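Local coordinates for protein catalase (Exiguobacterium oxidotolerans, PDB 2J2M) that breaks hydrogen peroxide down to water and oxygen at a heme group, as a tetrameric catalase, at residues Met176-Glu184 with Ala438-Asp446. Residues are numbered along the deposited sequence; the frame is centred on the assembly and turned at random.
Sequences MLMHIFTDE and ALLNNLVND
With CG set beside the backbone N in both residues (chi1 -73° in Phe181, -61° in Asn442), the phenyl ring of Phe181 lies along one side of helix 433-447 while the amide of Asn442 leans back over the carbonyl of Phe181. This is where the helical C-terminal region of the heme catalase fold packs on helix 174-180 and the turn that follows it: the helix ends here, Phe181 being the first residue to leave helical geometry, and the chain turns past helix 433-447. Asn442 pins that turn twice. Its ND2 donates to Phe181 O at 2.7 Å, coming in from above the carbonyl plane, and to Asp183 OD1 at 3.2 Å in a nearly straight bond (171°). Both acceptors lie in the amide plane, so the two bonds together fix how the amide is rotated. A leucine in its place would probably leave Phe181 O without its short N-H bond and set the Asp183 carboxylate free to turn. Phe181 O also receives the CA-H of Leu439. Leu443 and Asp446, three residues apart on the helix, both meet the Phe181 ring obliquely from the same side: CD2 of Leu443 sits 3.6 Å from CD1 of Phe181, and the carboxylate of Asp446 approaches CE2 and CZ with its plane inclined to the ring. That carboxylate is held by Tyr163 and Trp164, which bond to OD1 from helix 160-169. At the base of the ring, CD1 of Leu439 touches Phe181 CB at 3.6 Å, and CD2 of Leu439 reaches SD of Met178; Phe463 of helix 453-466 packs against Met178 and Leu443. The turn is braced from within by an ST turn, Thr182 OG1 accepting from Glu184 N while the same OG1 donates to His179 O at 2.7 Å.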
ATOM      1  N   MET A 176     -37.024  -8.367  -0.555  1.00 10.03           N
ATOM      2  CA  MET A 176     -35.848  -9.028   0.010  1.00  9.79           C
ATOM      3  C   MET A 176     -36.074  -9.413   1.482  1.00 10.62           C
ATOM      4  O   MET A 176     -35.761 -10.545   1.935  1.00 11.07           O
ATOM      5  CB  MET A 176     -34.624  -8.111  -0.136  1.00 10.14           C
ATOM      6  CG  MET A 176     -33.265  -8.729   0.274  1.00  8.59           C
ATOM      7  SD  MET A 176     -32.952 -10.387  -0.383  1.00  9.10           S
ATOM      8  CE  MET A 176     -31.149 -10.332  -0.274  1.00  5.65           C
ATOM      9  N   LEU A 177     -36.651  -8.479   2.230  1.00 10.67           N
ATOM     10  CA  LEU A 177     -37.033  -8.759   3.600  1.00 10.30           C
ATOM     11  C   LEU A 177     -37.899 -10.011   3.676  1.00 11.16           C
ATOM     12  O   LEU A 177     -37.672 -10.830   4.554  1.00 11.89           O
ATOM     13  CB  LEU A 177     -37.705  -7.537   4.224  1.00  9.83           C
ATOM     14  CG  LEU A 177     -36.874  -6.517   5.050  1.00  9.21           C
ATOM     15  CD1 LEU A 177     -35.354  -6.502   4.822  1.00  8.08           C
ATOM     16  CD2 LEU A 177     -37.421  -5.132   4.863  1.00  8.06           C
ATOM     17  N   MET A 178     -38.857 -10.181   2.748  1.00 11.54           N
ATOM     18  CA  MET A 178     -39.694 -11.392   2.694  1.00 11.89           C
ATOM     19  C   MET A 178     -38.893 -12.681   2.584  1.00 12.18           C
ATOM     20  O   MET A 178     -39.304 -13.692   3.142  1.00 13.02           O
ATOM     21  CB  MET A 178     -40.689 -11.359   1.536  1.00 12.03           C
ATOM     22  CG  MET A 178     -41.788 -10.346   1.667  1.00 12.50           C
ATOM     23  SD  MET A 178     -43.042 -10.712   2.931  1.00 14.70           S
ATOM     24  CE  MET A 178     -44.122  -9.336   2.528  1.00 14.61           C
ATOM     25  N   HIS A 179     -37.767 -12.650   1.870  1.00 11.63           N
ATOM     26  CA  HIS A 179     -36.918 -13.839   1.670  1.00 11.65           C
ATOM     27  C   HIS A 179     -35.946 -14.120   2.826  1.00 11.85           C
ATOM     28  O   HIS A 179     -35.765 -15.255   3.263  1.00 11.62           O
ATOM     29  CB  HIS A 179     -36.096 -13.673   0.389  1.00 11.47           C
ATOM     30  CG  HIS A 179     -36.919 -13.647  -0.864  1.00 11.47           C
ATOM     31  ND1 HIS A 179     -37.554 -12.511  -1.312  1.00  9.21           N
ATOM     32  CD2 HIS A 179     -37.218 -14.624  -1.757  1.00 10.86           C
ATOM     33  CE1 HIS A 179     -38.196 -12.779  -2.435  1.00  8.78           C
ATOM     34  NE2 HIS A 179     -37.991 -14.048  -2.738  1.00 11.06           N
ATOM     35  N   ILE A 180     -35.330 -13.051   3.306  1.00 12.27           N
ATOM     36  CA  ILE A 180     -34.212 -13.108   4.218  1.00 12.76           C
ATOM     37  C   ILE A 180     -34.679 -13.517   5.618  1.00 12.96           C
ATOM     38  O   ILE A 180     -33.939 -14.158   6.380  1.00 12.44           O
ATOM     39  CB  ILE A 180     -33.439 -11.721   4.170  1.00 12.61           C
ATOM     40  CG1 ILE A 180     -31.935 -11.919   3.962  1.00 13.35           C
ATOM     41  CG2 ILE A 180     -33.788 -10.804   5.330  1.00 12.37           C
ATOM     42  CD1 ILE A 180     -31.115 -11.940   5.202  1.00 15.59           C
ATOM     43  N   PHE A 181     -35.922 -13.154   5.952  1.00 13.36           N
ATOM     44  CA  PHE A 181     -36.481 -13.514   7.255  1.00 13.00           C
ATOM     45  C   PHE A 181     -37.310 -14.791   7.261  1.00 13.31           C
ATOM     46  O   PHE A 181     -37.907 -15.123   8.288  1.00 14.53           O
ATOM     47  CB  PHE A 181     -37.227 -12.336   7.880  1.00 13.19           C
ATOM     48  CG  PHE A 181     -36.315 -11.249   8.382  1.00 12.69           C
ATOM     49  CD1 PHE A 181     -36.146 -10.079   7.648  1.00 11.79           C
ATOM     50  CD2 PHE A 181     -35.628 -11.395   9.586  1.00 13.00           C
ATOM     51  CE1 PHE A 181     -35.311  -9.070   8.101  1.00 12.12           C
ATOM     52  CE2 PHE A 181     -34.775 -10.381  10.059  1.00 13.65           C
ATOM     53  CZ  PHE A 181     -34.617  -9.221   9.314  1.00 13.06           C
ATOM     54  N   THR A 182     -37.345 -15.522   6.143  1.00 13.07           N
ATOM     55  CA  THR A 182     -37.697 -16.940   6.199  1.00 13.51           C
ATOM     56  C   THR A 182     -36.493 -17.669   6.821  1.00 13.75           C
ATOM     57  O   THR A 182     -35.476 -17.037   7.154  1.00 14.25           O
ATOM     58  CB  THR A 182     -38.079 -17.584   4.792  1.00 13.99           C
ATOM     59  OG1 THR A 182     -36.945 -17.644   3.908  1.00 13.21           O
ATOM     60  CG2 THR A 182     -39.243 -16.849   4.124  1.00 12.57           C
ATOM     61  N   ASP A 183     -36.583 -18.983   6.978  1.00 13.23           N
ATOM     62  CA  ASP A 183     -35.419 -19.744   7.446  1.00 12.97           C
ATOM     63  C   ASP A 183     -34.336 -19.856   6.347  1.00 13.06           C
ATOM     64  O   ASP A 183     -33.176 -20.230   6.635  1.00 13.60           O
ATOM     65  CB  ASP A 183     -35.813 -21.118   8.015  1.00 12.49           C
ATOM     66  CG  ASP A 183     -36.592 -21.022   9.347  1.00 12.48           C
ATOM     67  OD1 ASP A 183     -36.653 -19.949   9.994  1.00 12.86           O
ATOM     68  OD2 ASP A 183     -37.160 -22.036   9.762  1.00 12.03           O
ATOM     69  N   GLU A 184     -34.685 -19.485   5.110  1.00 12.65           N
ATOM     70  CA  GLU A 184     -33.682 -19.432   4.027  1.00 12.52           C
ATOM     71  C   GLU A 184     -32.612 -18.363   4.260  1.00 11.70           C
ATOM     72  O   GLU A 184     -31.582 -18.325   3.561  1.00 11.68           O
ATOM     73  CB  GLU A 184     -34.295 -19.282   2.633  1.00 12.40           C
ATOM     74  CG  GLU A 184     -33.305 -19.752   1.567  1.00 14.85           C
ATOM     75  CD  GLU A 184     -33.804 -19.621   0.133  1.00 14.57           C
ATOM     76  OE1 GLU A 184     -34.868 -19.001  -0.066  1.00 13.85           O
ATOM     77  OE2 GLU A 184     -33.105 -20.130  -0.783  1.00 13.26           O
ATOM     78  N   ALA A 438     -42.561 -19.183  10.018  1.00 17.47           N
ATOM     79  CA  ALA A 438     -41.136 -18.894  10.237  1.00 16.39           C
ATOM     80  C   ALA A 438     -40.844 -17.419   9.998  1.00 15.39           C
ATOM     81  O   ALA A 438     -40.145 -16.788  10.794  1.00 15.20           O
ATOM     82  CB  ALA A 438     -40.244 -19.766   9.341  1.00 15.67           C
ATOM     83  N   LEU A 439     -41.391 -16.877   8.908  1.00 14.73           N
ATOM     84  CA  LEU A 439     -41.176 -15.471   8.547  1.00 14.20           C
ATOM     85  C   LEU A 439     -41.698 -14.531   9.627  1.00 14.47           C
ATOM     86  O   LEU A 439     -41.026 -13.567   9.989  1.00 14.28           O
ATOM     87  CB  LEU A 439     -41.812 -15.143   7.198  1.00 13.86           C
ATOM     88  CG  LEU A 439     -41.821 -13.664   6.774  1.00 14.06           C
ATOM     89  CD1 LEU A 439     -40.422 -13.192   6.366  1.00 13.41           C
ATOM     90  CD2 LEU A 439     -42.824 -13.384   5.664  1.00 13.31           C
ATOM     91  N   LEU A 440     -42.900 -14.820  10.131  1.00 14.95           N
ATOM     92  CA  LEU A 440     -43.519 -14.016  11.186  1.00 15.12           C
ATOM     93  C   LEU A 440     -42.692 -14.056  12.468  1.00 15.06           C
ATOM     94  O   LEU A 440     -42.401 -13.018  13.038  1.00 15.88           O
ATOM     95  CB  LEU A 440     -44.988 -14.440  11.433  1.00 15.26           C
ATOM     96  CG  LEU A 440     -45.821 -13.704  12.502  1.00 14.79           C
ATOM     97  CD1 LEU A 440     -45.916 -12.182  12.249  1.00 11.01           C
ATOM     98  CD2 LEU A 440     -47.224 -14.329  12.639  1.00 14.63           C
ATOM     99  N   ASN A 441     -42.276 -15.238  12.904  1.00 15.47           N
ATOM    100  CA  ASN A 441     -41.477 -15.339  14.127  1.00 16.21           C
ATOM    101  C   ASN A 441     -40.102 -14.656  14.022  1.00 15.71           C
ATOM    102  O   ASN A 441     -39.656 -14.028  14.979  1.00 15.69           O
ATOM    103  CB  ASN A 441     -41.411 -16.795  14.660  1.00 16.83           C
ATOM    104  CG  ASN A 441     -42.778 -17.278  15.230  1.00 21.07           C
ATOM    105  OD1 ASN A 441     -43.000 -17.265  16.455  1.00 26.60           O
ATOM    106  ND2 ASN A 441     -43.711 -17.649  14.340  1.00 23.95           N
ATOM    107  N   ASN A 442     -39.457 -14.740  12.856  1.00 15.08           N
ATOM    108  CA  ASN A 442     -38.163 -14.066  12.639  1.00 14.71           C
ATOM    109  C   ASN A 442     -38.275 -12.533  12.567  1.00 13.84           C
ATOM    110  O   ASN A 442     -37.482 -11.820  13.172  1.00 12.96           O
ATOM    111  CB  ASN A 442     -37.459 -14.606  11.378  1.00 14.86           C
ATOM    112  CG  ASN A 442     -37.139 -16.089  11.464  1.00 15.27           C
ATOM    113  OD1 ASN A 442     -36.863 -16.617  12.537  1.00 15.75           O
ATOM    114  ND2 ASN A 442     -37.173 -16.769  10.318  1.00 15.48           N
ATOM    115  N   LEU A 443     -39.273 -12.046  11.830  1.00 13.68           N
ATOM    116  CA  LEU A 443     -39.581 -10.608  11.768  1.00 13.86           C
ATOM    117  C   LEU A 443     -39.915 -10.017  13.133  1.00 13.83           C
ATOM    118  O   LEU A 443     -39.423  -8.943  13.504  1.00 14.14           O
ATOM    119  CB  LEU A 443     -40.741 -10.320  10.806  1.00 13.23           C
ATOM    120  CG  LEU A 443     -40.412 -10.346   9.319  1.00 13.13           C
ATOM    121  CD1 LEU A 443     -41.707 -10.184   8.518  1.00 14.18           C
ATOM    122  CD2 LEU A 443     -39.402  -9.251   8.972  1.00 11.05           C
ATOM    123  N   VAL A 444     -40.758 -10.719  13.868  1.00 13.47           N
ATOM    124  CA  VAL A 444     -41.144 -10.260  15.183  1.00 14.01           C
ATOM    125  C   VAL A 444     -39.904 -10.180  16.087  1.00 14.53           C
ATOM    126  O   VAL A 444     -39.598  -9.100  16.614  1.00 14.77           O
ATOM    127  CB  VAL A 444     -42.342 -11.108  15.773  1.00 14.13           C
ATOM    128  CG1 VAL A 444     -42.531 -10.824  17.240  1.00 13.54           C
ATOM    129  CG2 VAL A 444     -43.629 -10.795  14.998  1.00 11.99           C
ATOM    130  N   ASN A 445     -39.184 -11.294  16.227  1.00 14.74           N
ATOM    131  CA  ASN A 445     -37.907 -11.320  16.962  1.00 16.10           C
ATOM    132  C   ASN A 445     -36.934 -10.201  16.604  1.00 15.80           C
ATOM    133  O   ASN A 445     -36.212  -9.711  17.468  1.00 16.04           O
ATOM    134  CB  ASN A 445     -37.180 -12.652  16.768  1.00 16.60           C
ATOM    135  CG  ASN A 445     -35.814 -12.667  17.445  1.00 20.74           C
ATOM    136  OD1 ASN A 445     -34.765 -12.594  16.779  1.00 23.60           O
ATOM    137  ND2 ASN A 445     -35.817 -12.728  18.787  1.00 22.82           N
ATOM    138  N   ASP A 446     -36.904  -9.826  15.326  1.00 15.63           N
ATOM    139  CA  ASP A 446     -36.031  -8.763  14.857  1.00 15.17           C
ATOM    140  C   ASP A 446     -36.607  -7.373  15.140  1.00 15.08           C
ATOM    141  O   ASP A 446     -35.872  -6.442  15.539  1.00 14.76           O
ATOM    142  CB  ASP A 446     -35.756  -8.926  13.363  1.00 15.27           C
ATOM    143  CG  ASP A 446     -34.295  -8.711  13.022  1.00 15.59           C
ATOM    144  OD1 ASP A 446     -33.946  -7.671  12.434  1.00 16.09           O
ATOM    145  OD2 ASP A 446     -33.483  -9.572  13.388  1.00 16.02           O
TER